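Local coordinates for ADP-ribosylation factor-binding protein GGA1 (PDB 5CN2) that may take part in regulating membrane traffic through the trans-Golgi network, and is represented here by its gamma-adaptin-ear-like GAE domain, at residues T63-P68 and I85-G90; A57-T62 and I99-K104; I23-T28 and L35-F40; I39-I44 and D80-I85. All blocks are in the same frame, centred on the assembly; numbering follows the deposited sequence.

Contact 1 of 4, residues T63-P68 and I85-G90; sequences TLSLQP and IASVEG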
loop_
_atom_site.group_PDB
_atom_site.type_symbol
_atom_site.label_atom_id
_atom_site.label_comp_id
_atom_site.label_asym_id
_atom_site.label_seq_id
_atom_site.Cartn_x
_atom_site.Cartn_y
_atom_site.Cartn_z
ATOM N N THR A 63 12.503 -1.064 9.973
ATOM C CA THR A 63 12.935 -0.277 8.846
ATOM C C THR A 63 12.028 -0.608 7.653
ATOM O O THR A 63 11.814 -1.779 7.311
ATOM C CB THR A 63 14.436 -0.528 8.518
ATOM O OG1 THR A 63 15.231 -0.104 9.631
ATOM C CG2 THR A 63 14.874 0.251 7.298
ATOM N N LEU A 64 11.520 0.435 7.012
ATOM C CA LEU A 64 10.646 0.297 5.866
ATOM C C LEU A 64 11.399 0.753 4.615
ATOM O O LEU A 64 11.769 1.920 4.516
ATOM C CB LEU A 64 9.416 1.154 6.107
ATOM C CG LEU A 64 8.174 1.083 5.224
ATOM C CD1 LEU A 64 8.491 1.493 3.796
ATOM C CD2 LEU A 64 7.537 -0.287 5.242
ATOM N N SER A 65 11.649 -0.151 3.677
ATOM C CA SER A 65 12.297 0.231 2.424
ATOM C C SER A 65 11.260 0.300 1.331
ATOM O O SER A 65 10.669 -0.730 0.968
ATOM C CB SER A 65 13.403 -0.759 2.023
ATOM O OG SER A 65 14.407 -0.816 3.030
ATOM N N LEU A 66 11.057 1.500 0.798
ATOM C CA LEU A 66 9.988 1.749 -0.150
ATOM C C LEU A 66 10.602 2.030 -1.519
ATOM O O LEU A 66 11.333 3.031 -1.707
ATOM C CB LEU A 66 9.097 2.909 0.326
ATOM C CG LEU A 66 7.770 3.111 -0.420
ATOM C CD1 LEU A 66 6.937 1.832 -0.518
ATOM C CD2 LEU A 66 6.936 4.196 0.240
ATOM N N GLN A 67 10.330 1.128 -2.455
ATOM C CA GLN A 67 10.724 1.286 -3.840
ATOM C C GLN A 67 9.709 2.105 -4.588
ATOM O O GLN A 67 8.561 2.172 -4.205
ATOM C CB GLN A 67 10.872 -0.068 -4.515
ATOM C CG GLN A 67 12.143 -0.790 -4.113
ATOM C CD GLN A 67 12.220 -2.150 -4.755
ATOM O OE1 GLN A 67 12.108 -2.257 -5.974
ATOM N NE2 GLN A 67 12.387 -3.196 -3.949
ATOM N N PRO A 68 10.135 2.736 -5.668
ATOM C CA PRO A 68 9.195 3.600 -6.355
ATOM C C PRO A 68 8.035 2.841 -7.025
ATOM O O PRO A 68 8.169 1.678 -7.438
ATOM C CB PRO A 68 10.061 4.298 -7.405
ATOM C CG PRO A 68 11.203 3.372 -7.646
ATOM C CD PRO A 68 11.414 2.589 -6.390
ATOM N N ILE A 85 6.608 -2.025 -4.579
ATOM C CA ILE A 85 7.297 -2.944 -3.673
ATOM C C ILE A 85 7.835 -2.244 -2.426
ATOM O O ILE A 85 8.413 -1.158 -2.500
ATOM C CB ILE A 85 8.508 -3.620 -4.332
ATOM C CG1 ILE A 85 8.151 -4.209 -5.695
ATOM C CG2 ILE A 85 9.070 -4.710 -3.421
ATOM C CD1 ILE A 85 7.062 -5.250 -5.624
ATOM N N ALA A 86 7.635 -2.885 -1.281
ATOM C CA ALA A 86 8.233 -2.439 -0.035
ATOM C C ALA A 86 8.779 -3.628 0.741
ATOM O O ALA A 86 8.412 -4.782 0.488
ATOM C CB ALA A 86 7.210 -1.694 0.809
ATOM N N SER A 87 9.646 -3.342 1.694
ATOM C CA SER A 87 10.016 -4.360 2.658
ATOM C C SER A 87 10.036 -3.808 4.068
ATOM O O SER A 87 10.087 -2.600 4.299
ATOM C CB SER A 87 11.335 -5.012 2.280
ATOM O OG SER A 87 12.370 -4.081 2.352
ATOM N N VAL A 88 9.895 -4.722 5.009
ATOM C CA VAL A 88 9.771 -4.406 6.415
ATOM C C VAL A 88 10.788 -5.273 7.104
ATOM O O VAL A 88 10.812 -6.482 6.882
ATOM C CB VAL A 88 8.376 -4.768 6.954
ATOM C CG1 VAL A 88 8.117 -4.048 8.264
ATOM C CG2 VAL A 88 7.306 -4.402 5.946
ATOM N N GLU A 89 11.615 -4.655 7.938
ATOM C CA GLU A 89 12.742 -5.336 8.548
ATOM C C GLU A 89 12.927 -4.873 9.982
ATOM O O GLU A 89 12.625 -3.732 10.305
ATOM C CB GLU A 89 14.021 -5.014 7.788
ATOM C CG GLU A 89 14.434 -6.020 6.754
ATOM C CD GLU A 89 15.699 -5.580 6.015
ATOM O OE1 GLU A 89 15.743 -4.407 5.550
ATOM O OE2 GLU A 89 16.647 -6.401 5.908
ATOM N N GLY A 90 13.458 -5.748 10.826
ATOM C CA GLY A 90 13.817 -5.353 12.180
ATOM C C GLY A 90 13.189 -6.210 13.253
ATOM O O GLY A 90 12.547 -7.226 12.978
HETATM O O HOH W 1 13.303 -2.736 5.107
#

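Contact 2 of 4, residues A57-T62 and I99-K104; sequences ASPKGT and IKLKWK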
loop_
_atom_site.group_PDB
_atom_site.type_symbol
_atom_site.label_atom_id
_atom_site.label_comp_id
_atom_site.label_asym_id
_atom_site.label_seq_id
_atom_site.Cartn_x
_atom_site.Cartn_y
_atom_site.Cartn_z
ATOM N N ALA A 57 4.875 5.839 6.828
ATOM C CA ALA A 57 5.822 6.026 7.911
ATOM C C ALA A 57 6.349 4.675 8.301
ATOM O O ALA A 57 5.744 3.648 7.985
ATOM C CB ALA A 57 5.159 6.681 9.107
ATOM N N SER A 58 7.452 4.658 9.035
ATOM C CA SER A 58 8.042 3.391 9.391
ATOM C C SER A 58 7.485 2.910 10.722
ATOM O O SER A 58 7.536 3.643 11.698
ATOM C CB SER A 58 9.557 3.466 9.442
ATOM O OG SER A 58 10.045 2.129 9.559
ATOM N N PRO A 59 6.940 1.677 10.761
ATOM C CA PRO A 59 6.396 1.134 12.006
ATOM C C PRO A 59 7.464 1.074 13.099
ATOM O O PRO A 59 8.666 1.025 12.795
ATOM C CB PRO A 59 5.942 -0.280 11.631
ATOM C CG PRO A 59 5.909 -0.333 10.144
ATOM C CD PRO A 59 6.793 0.753 9.623
ATOM N N LYS A 60 7.014 1.033 14.353
ATOM C CA LYS A 60 7.867 1.332 15.517
ATOM C C LYS A 60 9.174 0.546 15.646
ATOM O O LYS A 60 10.190 1.129 16.022
ATOM C CB LYS A 60 7.065 1.251 16.834
ATOM C CG LYS A 60 6.604 2.619 17.363
ATOM C CD LYS A 60 5.426 2.502 18.337
ATOM C CE LYS A 60 4.850 3.851 18.770
ATOM N NZ LYS A 60 5.315 4.264 20.128
ATOM N N GLY A 61 9.184 -0.743 15.335
ATOM C CA GLY A 61 10.424 -1.527 15.504
ATOM C C GLY A 61 11.017 -2.028 14.201
ATOM O O GLY A 61 11.518 -3.162 14.125
ATOM N N THR A 62 11.005 -1.154 13.200
ATOM C CA THR A 62 11.017 -1.571 11.807
ATOM C C THR A 62 11.715 -0.565 10.926
ATOM O O THR A 62 11.482 0.628 11.066
ATOM C CB THR A 62 9.549 -1.692 11.288
ATOM O OG1 THR A 62 9.027 -2.996 11.575
ATOM C CG2 THR A 62 9.431 -1.460 9.814
ATOM N N ILE A 99 2.388 -5.453 13.403
ATOM C CA ILE A 99 3.017 -4.274 12.791
ATOM C C ILE A 99 1.922 -3.352 12.229
ATOM O O ILE A 99 1.109 -3.772 11.398
ATOM C CB ILE A 99 3.988 -4.695 11.650
ATOM C CG1 ILE A 99 5.343 -5.161 12.210
ATOM C CG2 ILE A 99 4.251 -3.561 10.671
ATOM C CD1 ILE A 99 5.275 -6.427 13.027
ATOM N N LYS A 100 1.906 -2.101 12.681
ATOM C CA LYS A 100 0.910 -1.133 12.234
ATOM C C LYS A 100 1.500 -0.208 11.177
ATOM O O LYS A 100 2.525 0.419 11.418
ATOM C CB LYS A 100 0.393 -0.319 13.420
ATOM C CG LYS A 100 -0.515 -1.133 14.336
ATOM C CD LYS A 100 -0.819 -0.416 15.645
ATOM C CE LYS A 100 -1.535 0.910 15.421
ATOM N NZ LYS A 100 -1.594 1.703 16.680
ATOM N N LEU A 101 0.842 -0.119 10.023
ATOM C CA LEU A 101 1.308 0.717 8.962
ATOM C C LEU A 101 0.431 1.962 8.810
ATOM O O LEU A 101 -0.760 1.869 8.474
ATOM C CB LEU A 101 1.354 -0.070 7.665
ATOM C CG LEU A 101 2.562 0.115 6.747
ATOM C CD1 LEU A 101 2.137 -0.049 5.297
ATOM C CD2 LEU A 101 3.276 1.434 6.916
ATOM N N LYS A 102 1.035 3.124 9.062
ATOM C CA LYS A 102 0.400 4.402 8.851
ATOM C C LYS A 102 0.732 4.804 7.443
ATOM O O LYS A 102 1.886 4.709 7.030
ATOM C CB LYS A 102 0.925 5.422 9.843
ATOM C CG LYS A 102 0.112 6.704 9.920
ATOM C CD LYS A 102 0.608 7.581 11.073
ATOM C CE LYS A 102 -0.453 8.536 11.634
ATOM N NZ LYS A 102 -0.618 9.794 10.852
ATOM N N TRP A 103 -0.285 5.235 6.704
ATOM C CA TRP A 103 -0.173 5.483 5.292
ATOM C C TRP A 103 -1.114 6.599 4.892
ATOM O O TRP A 103 -2.110 6.851 5.551
ATOM C CB TRP A 103 -0.485 4.218 4.494
ATOM C CG TRP A 103 -1.846 3.714 4.709
ATOM C CD1 TRP A 103 -2.239 2.777 5.628
ATOM C CD2 TRP A 103 -3.039 4.132 4.031
ATOM N NE1 TRP A 103 -3.589 2.587 5.558
ATOM C CE2 TRP A 103 -4.107 3.392 4.576
ATOM C CE3 TRP A 103 -3.306 5.055 3.009
ATOM C CZ2 TRP A 103 -5.424 3.539 4.139
ATOM C CZ3 TRP A 103 -4.629 5.199 2.563
ATOM C CH2 TRP A 103 -5.669 4.446 3.136
ATOM N N LYS A 104 -0.799 7.262 3.798
ATOM C CA LYS A 104 -1.644 8.309 3.258
ATOM C C LYS A 104 -1.530 8.264 1.742
ATOM O O LYS A 104 -0.459 7.996 1.232
ATOM C CB LYS A 104 -1.201 9.670 3.801
ATOM C CG LYS A 104 -1.668 10.866 2.959
ATOM C CD LYS A 104 -2.320 11.960 3.793
ATOM C CE LYS A 104 -3.283 12.789 2.981
ATOM N NZ LYS A 104 -4.146 13.598 3.856
HETATM O O HOH W 2 3.825 3.194 10.008
#

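Contact 3 of 4, residues I23-T28 and L35-F40; sequences IDYELT and LRLVIF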
loop_
_atom_site.group_PDB
_atom_site.type_symbol
_atom_site.label_atom_id
_atom_site.label_comp_id
_atom_site.label_asym_id
_atom_site.label_seq_id
_atom_site.Cartn_x
_atom_site.Cartn_y
_atom_site.Cartn_z
ATOM N N ILE A 23 -6.746 -0.440 -2.543
ATOM C CA ILE A 23 -5.344 -0.716 -2.293
ATOM C C ILE A 23 -5.358 -2.044 -1.616
ATOM O O ILE A 23 -5.971 -2.185 -0.592
ATOM C CB ILE A 23 -4.694 0.312 -1.330
ATOM C CG1 ILE A 23 -4.880 1.738 -1.840
ATOM C CG2 ILE A 23 -3.222 0.022 -1.149
ATOM C CD1 ILE A 23 -4.457 2.812 -0.858
ATOM N N ASP A 24 -4.683 -3.023 -2.192
ATOM C CA ASP A 24 -4.497 -4.306 -1.529
ATOM C C ASP A 24 -3.070 -4.772 -1.740
ATOM O O ASP A 24 -2.263 -4.080 -2.419
ATOM C CB ASP A 24 -5.528 -5.349 -2.012
ATOM C CG ASP A 24 -5.586 -5.498 -3.511
ATOM O OD1 ASP A 24 -4.620 -5.169 -4.225
ATOM O OD2 ASP A 24 -6.636 -5.946 -3.987
ATOM N N TYR A 25 -2.727 -5.919 -1.146
ATOM C CA TYR A 25 -1.310 -6.318 -1.119
ATOM C C TYR A 25 -1.052 -7.758 -0.778
ATOM O O TYR A 25 -1.842 -8.387 -0.084
ATOM C CB TYR A 25 -0.531 -5.425 -0.131
ATOM C CG TYR A 25 -0.978 -5.567 1.282
ATOM C CD1 TYR A 25 -2.081 -4.892 1.748
ATOM C CD2 TYR A 25 -0.289 -6.404 2.170
ATOM C CE1 TYR A 25 -2.493 -5.032 3.061
ATOM C CE2 TYR A 25 -0.683 -6.544 3.468
ATOM C CZ TYR A 25 -1.784 -5.868 3.914
ATOM O OH TYR A 25 -2.190 -6.033 5.217
ATOM N N GLU A 26 0.072 -8.264 -1.283
ATOM C CA GLU A 26 0.615 -9.550 -0.895
ATOM C C GLU A 26 1.648 -9.316 0.193
ATOM O O GLU A 26 2.390 -8.326 0.175
ATOM C CB GLU A 26 1.246 -10.243 -2.103
ATOM C CG GLU A 26 0.206 -10.628 -3.148
ATOM C CD GLU A 26 0.776 -11.084 -4.472
ATOM O OE1 GLU A 26 1.928 -10.757 -4.818
ATOM O OE2 GLU A 26 0.024 -11.760 -5.196
ATOM N N LEU A 27 1.690 -10.214 1.161
ATOM C CA LEU A 27 2.620 -10.085 2.268
ATOM C C LEU A 27 3.312 -11.412 2.480
ATOM O O LEU A 27 2.665 -12.376 2.867
ATOM C CB LEU A 27 1.882 -9.678 3.532
ATOM C CG LEU A 27 2.746 -9.589 4.789
ATOM C CD1 LEU A 27 3.694 -8.419 4.718
ATOM C CD2 LEU A 27 1.846 -9.459 6.003
ATOM N N THR A 28 4.616 -11.451 2.215
ATOM C CA THR A 28 5.393 -12.669 2.356
ATOM C C THR A 28 6.547 -12.482 3.327
ATOM O O THR A 28 7.061 -11.382 3.515
ATOM C CB THR A 28 5.989 -13.087 1.018
ATOM O OG1 THR A 28 6.508 -11.928 0.368
ATOM C CG2 THR A 28 4.937 -13.706 0.151
ATOM N N LEU A 35 10.050 -8.994 5.871
ATOM C CA LEU A 35 8.818 -9.179 5.106
ATOM C C LEU A 35 8.892 -8.413 3.793
ATOM O O LEU A 35 9.574 -7.383 3.699
ATOM C CB LEU A 35 7.614 -8.653 5.878
ATOM C CG LEU A 35 7.374 -9.124 7.302
ATOM C CD1 LEU A 35 6.090 -8.529 7.856
ATOM C CD2 LEU A 35 7.323 -10.634 7.379
ATOM N N ARG A 36 8.168 -8.902 2.789
ATOM C CA ARG A 36 8.073 -8.246 1.492
ATOM C C ARG A 36 6.615 -7.854 1.265
ATOM O O ARG A 36 5.726 -8.678 1.426
ATOM C CB ARG A 36 8.521 -9.192 0.404
ATOM C CG ARG A 36 8.757 -8.501 -0.917
ATOM C CD ARG A 36 10.001 -9.038 -1.611
ATOM N NE ARG A 36 10.138 -8.520 -2.971
ATOM C CZ ARG A 36 9.363 -8.885 -3.994
ATOM N NH1 ARG A 36 8.377 -9.773 -3.827
ATOM N NH2 ARG A 36 9.563 -8.352 -5.194
ATOM N N LEU A 37 6.360 -6.586 0.952
ATOM C CA LEU A 37 5.005 -6.149 0.609
ATOM C C LEU A 37 4.973 -5.753 -0.813
ATOM O O LEU A 37 5.697 -4.826 -1.218
ATOM C CB LEU A 37 4.586 -4.897 1.362
ATOM C CG LEU A 37 3.794 -5.085 2.618
ATOM C CD1 LEU A 37 4.785 -5.106 3.776
ATOM C CD2 LEU A 37 2.818 -3.934 2.723
ATOM N N VAL A 38 4.102 -6.411 -1.563
ATOM C CA VAL A 38 3.805 -6.006 -2.922
ATOM C C VAL A 38 2.429 -5.382 -2.881
ATOM O O VAL A 38 1.441 -6.065 -2.599
ATOM C CB VAL A 38 3.883 -7.195 -3.873
ATOM C CG1 VAL A 38 3.694 -6.741 -5.314
ATOM C CG2 VAL A 38 5.226 -7.887 -3.696
ATOM N N ILE A 39 2.387 -4.067 -3.112
ATOM C CA ILE A 39 1.162 -3.284 -3.022
ATOM C C ILE A 39 0.611 -3.036 -4.425
ATOM O O ILE A 39 1.365 -2.784 -5.367
ATOM C CB ILE A 39 1.406 -1.939 -2.331
ATOM C CG1 ILE A 39 2.247 -2.153 -1.065
ATOM C CG2 ILE A 39 0.078 -1.228 -2.011
ATOM C CD1 ILE A 39 2.505 -0.890 -0.256
ATOM N N PHE A 40 -0.706 -3.123 -4.555
ATOM C CA PHE A 40 -1.370 -2.930 -5.836
ATOM C C PHE A 40 -2.483 -1.918 -5.668
ATOM O O PHE A 40 -3.231 -1.957 -4.681
ATOM C CB PHE A 40 -1.971 -4.247 -6.342
ATOM C CG PHE A 40 -0.963 -5.296 -6.668
ATOM C CD1 PHE A 40 -0.435 -5.383 -7.941
ATOM C CD2 PHE A 40 -0.574 -6.225 -5.712
ATOM C CE1 PHE A 40 0.493 -6.364 -8.251
ATOM C CE2 PHE A 40 0.339 -7.202 -6.017
ATOM C CZ PHE A 40 0.888 -7.262 -7.282
#

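Contact 4 of 4, residues I39-I44 and D80-I85; sequences IFYSNI and DGIKQI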
loop_
_atom_site.group_PDB
_atom_site.type_symbol
_atom_site.label_atom_id
_atom_site.label_comp_id
_atom_site.label_asym_id
_atom_site.label_seq_id
_atom_site.Cartn_x
_atom_site.Cartn_y
_atom_site.Cartn_z
ATOM N N ILE A 39 2.387 -4.067 -3.112
ATOM C CA ILE A 39 1.162 -3.284 -3.022
ATOM C C ILE A 39 0.611 -3.036 -4.425
ATOM O O ILE A 39 1.365 -2.784 -5.367
ATOM C CB ILE A 39 1.406 -1.939 -2.331
ATOM C CG1 ILE A 39 2.247 -2.153 -1.065
ATOM C CG2 ILE A 39 0.078 -1.228 -2.011
ATOM C CD1 ILE A 39 2.505 -0.890 -0.256
ATOM N N PHE A 40 -0.706 -3.123 -4.555
ATOM C CA PHE A 40 -1.370 -2.930 -5.836
ATOM C C PHE A 40 -2.483 -1.918 -5.668
ATOM O O PHE A 40 -3.231 -1.957 -4.681
ATOM C CB PHE A 40 -1.971 -4.247 -6.342
ATOM C CG PHE A 40 -0.963 -5.296 -6.668
ATOM C CD1 PHE A 40 -0.435 -5.383 -7.941
ATOM C CD2 PHE A 40 -0.574 -6.225 -5.712
ATOM C CE1 PHE A 40 0.493 -6.364 -8.251
ATOM C CE2 PHE A 40 0.339 -7.202 -6.017
ATOM C CZ PHE A 40 0.888 -7.262 -7.282
ATOM N N TYR A 41 -2.623 -1.053 -6.657
ATOM C CA TYR A 41 -3.631 -0.017 -6.633
ATOM C C TYR A 41 -4.606 -0.244 -7.777
ATOM O O TYR A 41 -4.180 -0.442 -8.923
ATOM C CB TYR A 41 -2.947 1.350 -6.726
ATOM C CG TYR A 41 -1.799 1.536 -5.714
ATOM C CD1 TYR A 41 -2.040 1.984 -4.418
ATOM C CD2 TYR A 41 -0.501 1.266 -6.062
ATOM C CE1 TYR A 41 -1.001 2.165 -3.507
ATOM C CE2 TYR A 41 0.544 1.432 -5.158
ATOM C CZ TYR A 41 0.280 1.881 -3.883
ATOM O OH TYR A 41 1.316 2.042 -3.005
ATOM N N SER A 42 -5.906 -0.255 -7.455
ATOM C CA SER A 42 -6.946 -0.521 -8.436
ATOM C C SER A 42 -8.000 0.599 -8.509
ATOM O O SER A 42 -8.594 0.950 -7.505
ATOM C CB SER A 42 -7.639 -1.838 -8.112
ATOM O OG SER A 42 -6.743 -2.934 -8.234
ATOM N N ASN A 43 -8.249 1.115 -9.710
ATOM C CA ASN A 43 -9.290 2.120 -9.939
ATOM C C ASN A 43 -10.562 1.343 -10.194
ATOM O O ASN A 43 -10.645 0.612 -11.186
ATOM C CB ASN A 43 -8.899 2.993 -11.140
ATOM C CG ASN A 43 -9.871 4.133 -11.431
ATOM O OD1 ASN A 43 -10.989 4.207 -10.916
ATOM N ND2 ASN A 43 -9.423 5.048 -12.289
ATOM N N ILE A 44 -11.518 1.455 -9.275
ATOM C CA ILE A 44 -12.841 0.847 -9.425
ATOM C C ILE A 44 -13.937 1.888 -9.786
ATOM O O ILE A 44 -15.125 1.584 -9.713
ATOM C CB ILE A 44 -13.262 0.082 -8.141
ATOM C CG1 ILE A 44 -13.250 1.013 -6.922
ATOM C CG2 ILE A 44 -12.348 -1.112 -7.914
ATOM C CD1 ILE A 44 -14.055 0.507 -5.750
ATOM N N ASP A 80 -5.052 -3.500 -10.585
ATOM C CA ASP A 80 -3.597 -3.608 -10.427
ATOM C C ASP A 80 -2.836 -2.759 -11.455
ATOM O O ASP A 80 -1.833 -3.190 -11.984
ATOM C CB ASP A 80 -3.149 -5.072 -10.555
ATOM C CG ASP A 80 -3.719 -5.998 -9.462
ATOM O OD1 ASP A 80 -4.300 -5.553 -8.447
ATOM O OD2 ASP A 80 -3.540 -7.226 -9.614
ATOM N N GLY A 81 -3.321 -1.560 -11.757
ATOM C CA GLY A 81 -2.647 -0.684 -12.728
ATOM C C GLY A 81 -1.336 -0.058 -12.251
ATOM O O GLY A 81 -0.517 0.391 -13.060
ATOM N N ILE A 82 -1.162 -0.011 -10.934
ATOM C CA ILE A 82 0.078 0.435 -10.301
ATOM C C ILE A 82 0.484 -0.617 -9.267
ATOM O O ILE A 82 -0.343 -1.111 -8.502
ATOM C CB ILE A 82 -0.089 1.806 -9.624
ATOM C CG1 ILE A 82 -0.457 2.888 -10.652
ATOM C CG2 ILE A 82 1.209 2.235 -8.949
ATOM C CD1 ILE A 82 -0.857 4.200 -10.012
ATOM N N LYS A 83 1.756 -0.981 -9.302
ATOM C CA LYS A 83 2.368 -1.886 -8.343
ATOM C C LYS A 83 3.488 -1.115 -7.613
ATOM O O LYS A 83 4.167 -0.255 -8.207
ATOM C CB LYS A 83 2.960 -3.082 -9.094
ATOM C CG LYS A 83 3.618 -4.144 -8.218
ATOM C CD LYS A 83 4.768 -4.874 -8.922
ATOM C CE LYS A 83 4.318 -6.193 -9.513
ATOM N NZ LYS A 83 5.317 -6.768 -10.458
ATOM N N GLN A 84 3.695 -1.433 -6.342
ATOM C CA GLN A 84 4.772 -0.819 -5.564
ATOM C C GLN A 84 5.313 -1.739 -4.493
ATOM O O GLN A 84 4.568 -2.133 -3.586
ATOM C CB GLN A 84 4.287 0.464 -4.896
ATOM C CG GLN A 84 5.399 1.147 -4.102
ATOM C CD GLN A 84 5.084 2.561 -3.672
ATOM O OE1 GLN A 84 5.994 3.392 -3.599
ATOM N NE2 GLN A 84 3.815 2.849 -3.386
ATOM N N ILE A 85 6.608 -2.025 -4.579
ATOM C CA ILE A 85 7.297 -2.944 -3.673
ATOM C C ILE A 85 7.835 -2.244 -2.426
ATOM O O ILE A 85 8.413 -1.158 -2.500
ATOM C CB ILE A 85 8.508 -3.620 -4.332
ATOM C CG1 ILE A 85 8.151 -4.209 -5.695
ATOM C CG2 ILE A 85 9.070 -4.710 -3.421
ATOM C CD1 ILE A 85 7.062 -5.250 -5.624
#

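Contact 1 of 4, residues T63-P68 and I85-G90
Ile85 lies beside Gln67, the two side chains pointing the same way, with Gln67 NE2 3.7 Å from Ile85 CG2. The carbonyl of Ile85 also takes the Gln67 N-H, at 3.0 Å between Gln67 N and Ile85 O. Ala86 forms a non-hydrogen-bonded pair with Leu66, whose CD1 comes to 3.8 Å from Ala86 CB. Ser87 follows as a hydrogen-bonded partner of Ser65: Ser87 N reaches Ser65 O at 2.9 Å, and Ser65 N returns the bond to Ser87 O. Its OG, held between the backbone N and carbonyl carbon (chi1 65°), stands 3.5 Å from Ser65 CB. On the face shared with Ala86, Val88 CG2 meets Leu64 CD2 at 4.2 Å, while its backbone bonds to Leu35 of strand 34-43. At the open end of the antiparallel hairpin Glu89 pairs with Thr63, with Thr63 N 2.7 Å from Glu89 O. A water joins Thr63 O, Ser65 OG, Ser87 OG and Glu89 OE1, the last at 3.0 Å from the water O. Backbone bonds therefore do most of the work of attaching edge strand 63-66; one face adds modest apolar contacts, and the other gathers hydroxyls and a carboxylate round water.

Contact 2 of 4, residues A57-T62 and I99-K104
Pro59 packs against Ile99 and Lys100 where the loop after strand 52-56 leaves the smaller sheet of the GAE beta-sandwich, an immunoglobulin-like fold. Its ring can be followed atom by atom. CB sits 3.5 Å from Lys100 O, and nearly as close to Ile99 CG2. CG rests 3.7 Å from Ile99 CG2, a methyl anti to the backbone N, and about as near Lys100 O. CD turns to the next inward residue and stays at a loose 4.5 Å from Leu101 CD2. That same leucine methyl has a closer neighbour in the loop, Ala57 O, at 3.5 Å.

Strand pairing with 99-109 fades along this loop. Ala57 N still donates to Lys102 O at 3.2 Å, and the bond is fairly straight (166° at the hydrogen). The return link is made by a water, which gives a proton to Ala57 O at 2.8 Å and accepts one from Lys102 N, bridging the loop to strand 99-109 where the pairing gives out. Beyond it Pro59 begins a type I beta turn ending at Thr62, and the backbone of Gly61 is bonded to Ser92 of helix 91-94. The residue just before the turn ties down its last one: Ser58 OG donates to Thr62 O at 2.6 Å, approaching from 50° above the plane of that carbonyl.

Contact 3 of 4, residues I23-T28 and L35-F40
Leu27 and Leu37 lie side by side on the closely packed face of this strand pair, their CD1 methyls 3.6 Å apart. Leu27 CD1 also reaches Leu35 CD1 at 3.9 Å, so one methyl touches two residues of the facing strand. Further along, Ile23 CG2 and Ile39 CG2 meet at 3.6 Å. Between these clusters stands Tyr25, whose CB is pressed to 3.2 Å from Val38 O. A chi1 of 64° sets its CG between the backbone N and carbonyl carbon, and the ring carried there brings Tyr25 CD2 to 4.0 Å from Leu37 CD2. Leu15 and Pro123 add further cover to the tyrosine.

The backbones form an antiparallel beta hairpin, strands 21-29 and 34-43, in the larger sheet of the sandwich, their axes at 158°. Six N-H to C=O bonds join three pairs, Asp24 with Phe40, Glu26 with Val38 and Thr28 with Arg36.

Those three pairs carry the looser, more polar face. Asp24 OD1 lies 3.5 Å from Phe40 CB, but the carboxylate is claimed by salt bridges to Arg22 and Arg12. Arg12 also makes a cation-pi contact with Phe40, so one guanidinium serves both the acid, whose charge it probably offsets, and the ring. Glu26 OE1 comes to the ring edge, 4.1 Å from Phe40 CE2, its carboxylate turned 83° from the ring plane. At the more exposed end, Thr28 OG1 rests 3.4 Å from Arg36 CB while the rest of the arginine extends past it, its NE in a long, weak ion pair with Glu30.

Contact 4 of 4, residues I39-I44 and D80-I85
Tyr41 and Ile82 face each other across two antiparallel strands, 34-43 and 78-89, interior neighbours in the larger sheet of the GAE beta-sandwich. Backbone bonds set the register: Gln84 N reaches Ile39 O at 2.9 Å, and Tyr41 N reaches Ile82 O at 2.9 Å. Towards the bend at Asp80 the pairing weakens, with a weak, bent bond of 3.2 Å from Gly81 N to Tyr41 O.

Packing contacts occupy both faces. On the inner one, Tyr41 CD2 is 3.5 Å from Ile82 CG2, and Tyr41 CE2 is 3.9 Å from Gln84 CB, which lies at the ring edge. Phe52 and Leu54 pack on the same tyrosine from the other sheet. An alanine in place of Tyr41 would probably open a gap here, leaving Ile82 CG2, Gln84 CB and Phe52 without the ring between them. On the outer face the Lys83 chain runs beside Phe40, with Lys83 CG 3.8 Å from Phe40 CE1, and Asp80 OD1 lies 3.4 Å from Phe40 CB.

Polar contacts gather at Asp80, whose OD2 is salt-bridged to Arg12. Its backbone N donates to Ser42 OG at 3.0 Å, with an almost straight N-H...O angle of 178°.

Contacts 1, 3 and 4 all build the larger sheet: contact 3 joins strands 21-29 and 34-43, contact 4 joins 34-43 to 78-89, and contact 1 adds 63-66 at the edge. Contact 2 belongs mainly to the smaller sheet, and touches contact 1 through Val88 and Thr62. Contacts 2, 3 and 4 are partly buried, whereas contact 1 lies at the surface and relies on backbone bonds and a water. Contacts 3 and 4 share Ile39 and Phe40; their inner faces are largely apolar, with the outer acids Asp24 and Asp80 both salt-bridged to Arg12. Contact 2, about 20 Å from contact 4 between centres, keeps one direct backbone bond, supplementing it with proline packing and a bridging water.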